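Local coordinates for metallo-beta-lactamase (Simiduia agarivorans, PDB 6MFI), which probably hydrolyses beta-lactam antibiotics as a zinc-dependent B3 metallo-beta-lactamase, at residues A[130-141]-A[158-168]. Numbering follows the deposited sequence. Where two conformers were deposited one is given.
Sequences LYASPAAAAVMR and FPVARVGGLVN
Strand 130-132 pairs in parallel with strand 163-166, an edge strand of a mixed sheet of the metallo-beta-lactamase fold. Helix 134-141 links them in a beta-alpha-beta crossover and runs nearly antiparallel to strand 163-166.

Three backbone hydrogen bonds join the segments here: G164 N to L130 O, A132 N to G165 O and, just past the strand, V167 N to A132 O (2.9 Å). The last donor sits well above the carbonyl plane. A water bridges L130 N and R162 O at the start of the pairing. Ahead of the strand, A161 N donates to M140 O, 2.9 Å away and nearly straight (167°), tying the lead-in to the helix.

Apolar side chains fill the space between helix and strand. V163 reaches both elements: CG1 touches A132 CB and A137 CB, while CG2 lies 4.0 Å from M140 CB. L130 CD2 lies 3.8 Å from A161 CB, a position set by a chi1 of 168° that turns CG away from the backbone N. On the other face of the sheet V167 CG2 packs on Y131 CB, and the Y131 ring lies obliquely by G165 CA.

In one conformer M140 bends at chi2 and chi3 and makes an oblique Met-aromatic contact with the F158 ring. F158 also packs on helix 113-116, which carries zinc ligands D114 and H115. V139 CG1 meets the F158 ring edge, 3.7 Å from CZ.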
# COMPACT_ATOMS: atom_id res chain seq x y z
N LEU A 130 7.84 -3.92 12.80
CA LEU A 130 6.66 -3.46 12.07
C LEU A 130 6.22 -2.11 12.62
O LEU A 130 5.92 -1.99 13.81
CB LEU A 130 5.54 -4.49 12.18
CG LEU A 130 4.14 -4.08 11.72
CD1 LEU A 130 4.14 -3.70 10.25
CD2 LEU A 130 3.18 -5.23 11.98
N TYR A 131 6.19 -1.10 11.75
CA TYR A 131 5.72 0.23 12.10
C TYR A 131 4.31 0.42 11.58
O TYR A 131 3.99 0.04 10.45
CB TYR A 131 6.64 1.31 11.52
CG TYR A 131 8.02 1.36 12.14
CD1 TYR A 131 9.03 0.50 11.71
CD2 TYR A 131 8.32 2.26 13.16
CE1 TYR A 131 10.29 0.55 12.27
CE2 TYR A 131 9.58 2.31 13.72
CZ TYR A 131 10.56 1.45 13.27
OH TYR A 131 11.82 1.49 13.83
N ALA A 132 3.45 1.02 12.41
CA ALA A 132 2.05 1.17 12.05
C ALA A 132 1.48 2.41 12.72
O ALA A 132 1.91 2.80 13.81
CB ALA A 132 1.23 -0.06 12.44
N SER A 133 0.49 3.02 12.06
CA SER A 133 -0.25 4.11 12.66
C SER A 133 -1.02 3.60 13.87
O SER A 133 -1.29 2.40 13.99
CB SER A 133 -1.20 4.73 11.64
OG SER A 133 -2.15 3.78 11.18
N PRO A 134 -1.39 4.50 14.80
CA PRO A 134 -2.10 4.05 16.01
C PRO A 134 -3.37 3.25 15.73
O PRO A 134 -3.60 2.22 16.38
CB PRO A 134 -2.41 5.36 16.73
CG PRO A 134 -1.31 6.27 16.31
CD PRO A 134 -1.01 5.92 14.88
N ALA A 135 -4.19 3.69 14.78
CA ALA A 135 -5.42 2.95 14.47
C ALA A 135 -5.10 1.61 13.82
O ALA A 135 -5.76 0.60 14.10
CB ALA A 135 -6.33 3.78 13.58
N ALA A 136 -4.10 1.58 12.94
CA ALA A 136 -3.71 0.32 12.32
C ALA A 136 -3.06 -0.62 13.32
O ALA A 136 -3.28 -1.83 13.29
CB ALA A 136 -2.78 0.58 11.13
N ALA A 137 -2.25 -0.07 14.23
CA ALA A 137 -1.57 -0.90 15.23
C ALA A 137 -2.56 -1.65 16.11
O ALA A 137 -2.28 -2.77 16.53
CB ALA A 137 -0.64 -0.04 16.08
N ALA A 138 -3.71 -1.04 16.39
CA ALA A 138 -4.73 -1.73 17.18
C ALA A 138 -5.30 -2.92 16.41
O ALA A 138 -5.61 -3.96 17.00
CB ALA A 138 -5.84 -0.77 17.57
N VAL A 139 -5.44 -2.79 15.09
CA VAL A 139 -5.95 -3.90 14.29
C VAL A 139 -4.92 -5.02 14.21
O VAL A 139 -5.27 -6.20 14.36
CB VAL A 139 -6.35 -3.40 12.89
CG1 VAL A 139 -6.82 -4.56 12.03
CG2 VAL A 139 -7.44 -2.34 13.00
N MET A 140 -3.65 -4.68 13.99
CA MET A 140 -2.60 -5.69 13.94
C MET A 140 -2.43 -6.39 15.28
O MET A 140 -2.15 -7.59 15.34
CB MET A 140 -1.28 -5.07 13.50
CG MET A 140 -1.38 -4.14 12.30
SD MET A 140 -2.04 -4.97 10.85
CE MET A 140 -0.86 -6.31 10.68
N ARG A 141 -2.59 -5.64 16.37
CA ARG A 141 -2.47 -6.23 17.70
C ARG A 141 -3.63 -7.17 18.01
O ARG A 141 -3.44 -8.19 18.67
CB ARG A 141 -2.37 -5.12 18.75
CG ARG A 141 -2.38 -5.60 20.19
CD ARG A 141 -2.17 -4.45 21.15
NE ARG A 141 -3.27 -3.48 21.10
CZ ARG A 141 -3.16 -2.26 20.58
NH1 ARG A 141 -2.01 -1.85 20.07
NH2 ARG A 141 -4.21 -1.45 20.58
N PHE A 158 -7.15 -12.18 11.00
CA PHE A 158 -5.84 -12.65 10.55
C PHE A 158 -4.92 -12.72 11.76
O PHE A 158 -5.20 -12.10 12.79
CB PHE A 158 -5.26 -11.72 9.47
CG PHE A 158 -5.34 -10.26 9.80
CD1 PHE A 158 -4.34 -9.64 10.52
CD2 PHE A 158 -6.42 -9.50 9.37
CE1 PHE A 158 -4.42 -8.29 10.82
CE2 PHE A 158 -6.50 -8.16 9.66
CZ PHE A 158 -5.50 -7.55 10.39
N PRO A 159 -3.84 -13.49 11.67
CA PRO A 159 -2.94 -13.63 12.82
C PRO A 159 -2.41 -12.29 13.31
O PRO A 159 -2.10 -11.40 12.52
CB PRO A 159 -1.81 -14.52 12.29
CG PRO A 159 -2.44 -15.30 11.19
CD PRO A 159 -3.45 -14.38 10.56
N VAL A 160 -2.32 -12.15 14.64
CA VAL A 160 -1.87 -10.90 15.23
C VAL A 160 -0.38 -10.72 14.98
O VAL A 160 0.39 -11.68 14.91
CB VAL A 160 -2.19 -10.86 16.74
CG1 VAL A 160 -3.66 -11.19 16.97
CG2 VAL A 160 -1.30 -11.82 17.51
N ALA A 161 0.03 -9.46 14.82
CA ALA A 161 1.41 -9.11 14.54
C ALA A 161 1.98 -8.26 15.66
O ALA A 161 1.24 -7.69 16.47
CB ALA A 161 1.53 -8.37 13.20
N ARG A 162 3.31 -8.17 15.70
CA ARG A 162 4.02 -7.41 16.72
C ARG A 162 4.43 -6.07 16.14
O ARG A 162 5.30 -6.00 15.26
CB ARG A 162 5.24 -8.19 17.22
CG ARG A 162 4.91 -9.55 17.81
CD ARG A 162 6.16 -10.41 17.94
NE ARG A 162 7.12 -9.84 18.88
CZ ARG A 162 8.36 -10.30 19.05
NH1 ARG A 162 8.79 -11.33 18.35
NH2 ARG A 162 9.16 -9.72 19.93
N VAL A 163 3.81 -5.00 16.63
CA VAL A 163 4.13 -3.64 16.19
C VAL A 163 5.19 -3.07 17.12
O VAL A 163 5.02 -3.05 18.35
CB VAL A 163 2.87 -2.76 16.18
CG1 VAL A 163 3.23 -1.32 15.85
CG2 VAL A 163 1.86 -3.30 15.19
N GLY A 164 6.30 -2.61 16.54
CA GLY A 164 7.41 -2.11 17.33
C GLY A 164 7.50 -0.60 17.39
O GLY A 164 8.25 -0.05 18.21
N GLY A 165 6.76 0.09 16.54
CA GLY A 165 6.79 1.54 16.51
C GLY A 165 5.52 2.10 15.92
O GLY A 165 4.86 1.46 15.10
N LEU A 166 5.18 3.31 16.35
CA LEU A 166 3.98 4.00 15.88
C LEU A 166 4.35 5.08 14.87
O LEU A 166 5.34 5.80 15.06
CB LEU A 166 3.20 4.61 17.05
CG LEU A 166 2.04 3.77 17.60
CD1 LEU A 166 2.52 2.40 18.05
CD2 LEU A 166 1.35 4.50 18.75
N VAL A 167 3.55 5.19 13.82
CA VAL A 167 3.79 6.14 12.73
C VAL A 167 2.69 7.19 12.76
O VAL A 167 1.51 6.86 12.61
CB VAL A 167 3.85 5.44 11.37
CG1 VAL A 167 3.99 6.46 10.26
CG2 VAL A 167 5.01 4.46 11.33
N ASN A 168 3.08 8.45 12.94
CA ASN A 168 2.14 9.56 12.90
C ASN A 168 2.25 10.28 11.56
O ASN A 168 3.07 9.94 10.70
CB ASN A 168 2.41 10.52 14.07
CG ASN A 168 2.28 9.83 15.42
OD1 ASN A 168 1.20 9.78 15.99
ND2 ASN A 168 3.39 9.31 15.92
O HOH W 1 7.68 -5.07 15.18